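Local coordinates for ultraspiracle (Drosophila melanogaster, PDB 1HG4), which is a nuclear hormone receptor and transcription factor whose ligand-binding domain, seen here in an inactive conformation, holds a bound phospholipid in its pocket, at residues N96-S101 / E163-M168; D158-E163 / R237-K242. All blocks are in the same frame, centred on the assembly; numbering follows the deposited sequence.

Contact 1: residues N96-S101 / E163-M168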
loop_
_atom_site.group_PDB
_atom_site.type_symbol
_atom_site.label_atom_id
_atom_site.label_comp_id
_atom_site.label_asym_id
_atom_site.label_seq_id
_atom_site.Cartn_x
_atom_site.Cartn_y
_atom_site.Cartn_z
ATOM N N ASN A 96 25.283 12.053 -6.856
ATOM C CA ASN A 96 25.894 13.359 -6.657
ATOM C C ASN A 96 27.181 13.519 -7.474
ATOM O O ASN A 96 27.440 14.610 -7.975
ATOM C CB ASN A 96 26.186 13.600 -5.174
ATOM C CG ASN A 96 24.968 14.122 -4.414
ATOM O OD1 ASN A 96 24.800 13.859 -3.219
ATOM N ND2 ASN A 96 24.126 14.880 -5.102
ATOM N N VAL A 97 27.985 12.460 -7.618
ATOM C CA VAL A 97 29.201 12.602 -8.413
ATOM C C VAL A 97 28.817 12.715 -9.884
ATOM O O VAL A 97 29.459 13.438 -10.638
ATOM C CB VAL A 97 30.212 11.422 -8.239
ATOM C CG1 VAL A 97 30.356 11.073 -6.788
ATOM C CG2 VAL A 97 29.784 10.222 -9.036
ATOM N N ALA A 98 27.759 12.021 -10.292
ATOM C CA ALA A 98 27.325 12.095 -11.685
ATOM C C ALA A 98 26.962 13.541 -12.048
ATOM O O ALA A 98 27.344 14.032 -13.114
ATOM C CB ALA A 98 26.129 11.167 -11.930
ATOM N N TRP A 99 26.243 14.207 -11.146
ATOM C CA TRP A 99 25.797 15.587 -11.310
ATOM C C TRP A 99 26.941 16.613 -11.283
ATOM O O TRP A 99 26.932 17.567 -12.064
ATOM C CB TRP A 99 24.773 15.916 -10.212
ATOM C CG TRP A 99 24.307 17.358 -10.182
ATOM C CD1 TRP A 99 24.742 18.342 -9.338
ATOM C CD2 TRP A 99 23.340 17.970 -11.045
ATOM N NE1 TRP A 99 24.107 19.531 -9.619
ATOM C CE2 TRP A 99 23.242 19.334 -10.662
ATOM C CE3 TRP A 99 22.554 17.506 -12.105
ATOM C CZ2 TRP A 99 22.387 20.236 -11.306
ATOM C CZ3 TRP A 99 21.698 18.417 -12.753
ATOM C CH2 TRP A 99 21.627 19.759 -12.346
ATOM N N CYS A 100 27.911 16.432 -10.384
ATOM C CA CYS A 100 29.055 17.345 -10.295
ATOM C C CYS A 100 29.974 17.164 -11.480
ATOM O O CYS A 100 30.738 18.056 -11.809
ATOM C CB CYS A 100 29.903 17.091 -9.043
ATOM S SG CYS A 100 29.166 17.582 -7.498
ATOM N N SER A 101 29.917 15.997 -12.108
ATOM C CA SER A 101 30.786 15.722 -13.242
ATOM C C SER A 101 30.179 16.161 -14.584
ATOM O O SER A 101 30.643 15.761 -15.663
ATOM C CB SER A 101 31.143 14.235 -13.249
ATOM O OG SER A 101 31.720 13.869 -12.001
ATOM N N GLU A 163 27.286 6.453 -18.712
ATOM C CA GLU A 163 25.934 6.017 -18.393
ATOM C C GLU A 163 25.091 6.966 -17.533
ATOM O O GLU A 163 23.865 6.894 -17.541
ATOM C CB GLU A 163 26.000 4.637 -17.749
ATOM C CG GLU A 163 26.543 3.586 -18.699
ATOM C CD GLU A 163 26.646 2.208 -18.070
ATOM O OE1 GLU A 163 25.649 1.754 -17.465
ATOM O OE2 GLU A 163 27.723 1.573 -18.193
ATOM N N LEU A 164 25.733 7.865 -16.804
ATOM C CA LEU A 164 24.987 8.790 -15.974
ATOM C C LEU A 164 25.194 10.246 -16.377
ATOM O O LEU A 164 24.275 10.874 -16.914
ATOM C CB LEU A 164 25.358 8.578 -14.506
ATOM C CG LEU A 164 25.062 7.159 -13.986
ATOM C CD1 LEU A 164 25.630 6.986 -12.590
ATOM C CD2 LEU A 164 23.550 6.892 -13.998
ATOM N N SER A 165 26.394 10.777 -16.139
ATOM C CA SER A 165 26.698 12.173 -16.471
ATOM C C SER A 165 26.313 12.591 -17.892
ATOM O O SER A 165 25.564 13.549 -18.083
ATOM C CB SER A 165 28.186 12.459 -16.252
ATOM O OG SER A 165 28.546 12.312 -14.889
ATOM N N VAL A 166 26.827 11.877 -18.886
ATOM C CA VAL A 166 26.529 12.192 -20.278
ATOM C C VAL A 166 25.035 12.179 -20.565
ATOM O O VAL A 166 24.501 13.146 -21.097
ATOM C CB VAL A 166 27.264 11.208 -21.252
ATOM C CG1 VAL A 166 26.770 11.387 -22.685
ATOM C CG2 VAL A 166 28.762 11.460 -21.195
ATOM N N LYS A 167 24.358 11.098 -20.196
ATOM C CA LYS A 167 22.927 11.003 -20.446
ATOM C C LYS A 167 22.118 12.050 -19.687
ATOM O O LYS A 167 21.109 12.532 -20.196
ATOM C CB LYS A 167 22.437 9.582 -20.150
ATOM C CG LYS A 167 23.005 8.564 -21.139
ATOM C CD LYS A 167 22.402 7.183 -20.967
ATOM C CE LYS A 167 22.927 6.229 -22.026
ATOM N NZ LYS A 167 22.327 4.874 -21.863
ATOM N N MET A 168 22.559 12.421 -18.488
ATOM C CA MET A 168 21.845 13.443 -17.728
ATOM C C MET A 168 21.966 14.767 -18.486
ATOM O O MET A 168 20.981 15.479 -18.683
ATOM C CB MET A 168 22.431 13.597 -16.324
ATOM C CG MET A 168 22.202 12.402 -15.418
ATOM S SD MET A 168 22.983 12.598 -13.820
ATOM C CE MET A 168 22.250 11.246 -12.913
#
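The axes of helix segments 96-100 and 163-168 pass 8.4 Å apart, with N-to-C directions that differ by 46°, and the backbones come so near that the CA atoms of Ala-98 and Ser-165 are 4.8 Å from each other. In the mostly helical ligand-binding domain of nuclear receptors, this crossing is a buried one, formed where the end of helix 78-100 meets helix 154-171 at a wider pi-type turn. Two small residues permit the close approach. The Ala-98 methyl points at the facing helix and fits between Leu-164 and Met-168: its CB lies 3.7 Å from CB of Leu-164, so that the leucine touches with the root of its side chain. Met-168 meets the same methyl with its tip, its extended chain placing SD 3.9 Å from CB of Ala-98.

Beside this apolar patch, Ser-165 faces the carbonyl of Ala-98. Its hydroxyl, set anti to its own carbonyl carbon, donates from OG to Ala-98 O over 2.7 Å. The approach lies in the carbonyl plane and on a lone pair, with a C=O...donor angle of 116°. Near the end of the helix Ala-98 O has a weak bond from N of Ser-101, and the serine of the second helix adds a much shorter one. Val-97, one residue back, belongs to the ligand pocket and touches the bound lipid, which places the crossing next to the pocket.

Ser-101 is the first residue past the helix. Its OG also bonds to Phe-136 N, joining this end to strand 134-136, while its CB rests 3.6 Å from OG of Ser-165. Val-97 O is gripped twice, by N of Ser-101 and by Ser-101 OG, the latter 2.7 Å away and above the carbonyl plane.

Contact 2: residues D158-E163 / R237-K242; sequences DRILSE and RSISLK
Van der Waals packing holds the middle of this pair of nearly antiparallel helix segments, whose axes lie 10.5 Å apart at an angle of 168°. Ile-239 uses both branches: CG2 meets CG1 of Ile-160 at 3.6 Å, the two chains crossing obliquely; on the longer branch CD1 comes within 3.5 Å of the backbone O of Arg-159, and CG1 lies over the centre of the Arg-159 guanidinium face, 3.7 Å from CZ.

The charged interactions centre on Arg-159. Bent at chi3, it turns back to Glu-163, one helical turn on, in a salt bridge of 2.9 Å from NE to OE2, although the position of OE2 is less certain. A second, longer bond joins NH2 to Glu-163 OE1, on that oxygen's syn lone pair, with an N-H...O angle of 147°. Together the two bonds probably limit the rotation of the guanidinium, with one face against the isoleucine. An alanine in place of Arg-159 would remove both bonds to Glu-163 and would probably leave Ile-239 CG1 without its flat cover.

Like charges also meet. NH1 of Arg-159 stands 3.3 Å from NZ of Lys-242, both groups donors; such closeness would probably be unfavourable, eased in part by the arginine's salt bridge to Glu-163. The lysine folds back on itself, and its NZ makes a weak bond to Ser-238 OG, which sits at the guanidinium edge.

With the side chain of Ile-160 about 5 Å from the bound lipid, the arrangement is consistent with the antiparallel helix packing beside the ligand pocket of a nuclear-receptor ligand-binding domain.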
loop_
_atom_site.group_PDB
_atom_site.type_symbol
_atom_site.label_atom_id
_atom_site.label_comp_id
_atom_site.label_asym_id
_atom_site.label_seq_id
_atom_site.Cartn_x
_atom_site.Cartn_y
_atom_site.Cartn_z
ATOM N N ASP A 158 34.575 5.125 -16.055
ATOM C CA ASP A 158 33.957 5.367 -17.348
ATOM C C ASP A 158 32.443 5.234 -17.395
ATOM O O ASP A 158 31.771 6.126 -17.899
ATOM C CB ASP A 158 34.568 4.466 -18.426
ATOM C CG ASP A 158 35.917 4.949 -18.883
ATOM O OD1 ASP A 158 36.074 6.179 -19.077
ATOM O OD2 ASP A 158 36.817 4.106 -19.059
ATOM N N ARG A 159 31.893 4.143 -16.878
ATOM C CA ARG A 159 30.449 4.017 -16.958
ATOM C C ARG A 159 29.703 5.037 -16.114
ATOM O O ARG A 159 28.570 5.368 -16.413
ATOM C CB ARG A 159 29.984 2.576 -16.687
ATOM C CG ARG A 159 30.717 1.787 -15.647
ATOM C CD ARG A 159 30.351 0.293 -15.795
ATOM N NE ARG A 159 28.925 0.089 -16.070
ATOM C CZ ARG A 159 28.093 -0.618 -15.304
ATOM N NH1 ARG A 159 28.529 -1.209 -14.195
ATOM N NH2 ARG A 159 26.811 -0.723 -15.637
ATOM N N ILE A 160 30.344 5.571 -15.085
ATOM C CA ILE A 160 29.682 6.592 -14.285
ATOM C C ILE A 160 29.484 7.819 -15.158
ATOM O O ILE A 160 28.436 8.449 -15.117
ATOM C CB ILE A 160 30.513 7.025 -13.057
ATOM C CG1 ILE A 160 30.372 5.993 -11.937
ATOM C CG2 ILE A 160 30.047 8.382 -12.574
ATOM C CD1 ILE A 160 31.082 6.371 -10.660
ATOM N N LEU A 161 30.492 8.154 -15.953
ATOM C CA LEU A 161 30.411 9.338 -16.797
ATOM C C LEU A 161 29.644 9.131 -18.090
ATOM O O LEU A 161 28.979 10.045 -18.564
ATOM C CB LEU A 161 31.818 9.862 -17.103
ATOM C CG LEU A 161 32.597 10.317 -15.867
ATOM C CD1 LEU A 161 34.037 10.610 -16.218
ATOM C CD2 LEU A 161 31.929 11.544 -15.292
ATOM N N SER A 162 29.728 7.938 -18.667
ATOM C CA SER A 162 29.016 7.662 -19.911
ATOM C C SER A 162 27.542 7.333 -19.678
ATOM O O SER A 162 26.660 7.872 -20.351
ATOM C CB SER A 162 29.677 6.506 -20.644
ATOM O OG SER A 162 31.016 6.834 -20.969
ATOM N N GLU A 163 27.286 6.453 -18.712
ATOM C CA GLU A 163 25.934 6.017 -18.393
ATOM C C GLU A 163 25.091 6.966 -17.533
ATOM O O GLU A 163 23.865 6.894 -17.541
ATOM C CB GLU A 163 26.000 4.637 -17.749
ATOM C CG GLU A 163 26.543 3.586 -18.699
ATOM C CD GLU A 163 26.646 2.208 -18.070
ATOM O OE1 GLU A 163 25.649 1.754 -17.465
ATOM O OE2 GLU A 163 27.723 1.573 -18.193
ATOM N N ARG A 237 21.871 1.815 -10.040
ATOM C CA ARG A 237 21.950 0.652 -9.157
ATOM C C ARG A 237 23.053 -0.318 -9.568
ATOM O O ARG A 237 23.815 -0.796 -8.734
ATOM C CB ARG A 237 20.620 -0.102 -9.130
ATOM C CG ARG A 237 20.635 -1.257 -8.142
ATOM C CD ARG A 237 19.338 -2.037 -8.107
ATOM N NE ARG A 237 19.447 -3.179 -7.199
ATOM C CZ ARG A 237 18.527 -4.130 -7.061
ATOM N NH1 ARG A 237 17.408 -4.087 -7.775
ATOM N NH2 ARG A 237 18.728 -5.129 -6.210
ATOM N N SER A 238 23.131 -0.615 -10.858
ATOM C CA SER A 238 24.148 -1.524 -11.351
ATOM C C SER A 238 25.566 -1.029 -11.058
ATOM O O SER A 238 26.400 -1.774 -10.569
ATOM C CB SER A 238 23.980 -1.726 -12.852
ATOM O OG SER A 238 24.876 -2.724 -13.309
ATOM N N ILE A 239 25.835 0.236 -11.365
ATOM C CA ILE A 239 27.153 0.825 -11.127
ATOM C C ILE A 239 27.445 0.823 -9.632
ATOM O O ILE A 239 28.545 0.502 -9.191
ATOM C CB ILE A 239 27.207 2.279 -11.657
ATOM C CG1 ILE A 239 27.041 2.284 -13.179
ATOM C CG2 ILE A 239 28.511 2.934 -11.252
ATOM C CD1 ILE A 239 26.979 3.658 -13.782
ATOM N N SER A 240 26.433 1.182 -8.863
ATOM C CA SER A 240 26.525 1.244 -7.418
ATOM C C SER A 240 26.901 -0.117 -6.805
ATOM O O SER A 240 27.653 -0.187 -5.823
ATOM C CB SER A 240 25.187 1.764 -6.872
ATOM O OG SER A 240 25.094 1.643 -5.465
ATOM N N LEU A 241 26.390 -1.203 -7.379
ATOM C CA LEU A 241 26.712 -2.535 -6.869
ATOM C C LEU A 241 28.187 -2.880 -7.123
ATOM O O LEU A 241 28.826 -3.519 -6.288
ATOM C CB LEU A 241 25.797 -3.585 -7.508
ATOM C CG LEU A 241 24.331 -3.514 -7.033
ATOM C CD1 LEU A 241 23.432 -4.428 -7.871
ATOM C CD2 LEU A 241 24.256 -3.903 -5.553
ATOM N N LYS A 242 28.731 -2.452 -8.263
ATOM C CA LYS A 242 30.136 -2.718 -8.573
ATOM C C LYS A 242 31.038 -1.918 -7.620
ATOM O O LYS A 242 32.081 -2.421 -7.186
ATOM C CB LYS A 242 30.461 -2.340 -10.019
ATOM C CG LYS A 242 29.428 -2.812 -11.026
ATOM C CD LYS A 242 29.196 -4.331 -10.981
ATOM C CE LYS A 242 27.889 -4.709 -11.686
ATOM N NZ LYS A 242 27.890 -4.256 -13.104
#

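Overall arrangement
Followed from the N terminus, the chain leaves helix 78-100 through segment 96-101 and returns after 61 residues, by way of a small two-stranded sheet and helix 145-151, to close contact 1 on helix 154-171. Contact 2 begins on that same helix and closes a mostly helical loop of 73 residues on helix 225-250. Their segments alternate along the chain, so the two loops cross rather than nest, and Glu-163 belongs to both. Helix 154-171 is thus tied to helix 78-100 and to helix 225-250. The contacts meet where Leu-164 CD1 packs on Ile-239 CD1, and probable backbone bonds from Ser-165 N to Ile-160 O and from Val-166 N to Leu-161 O span the wide turn.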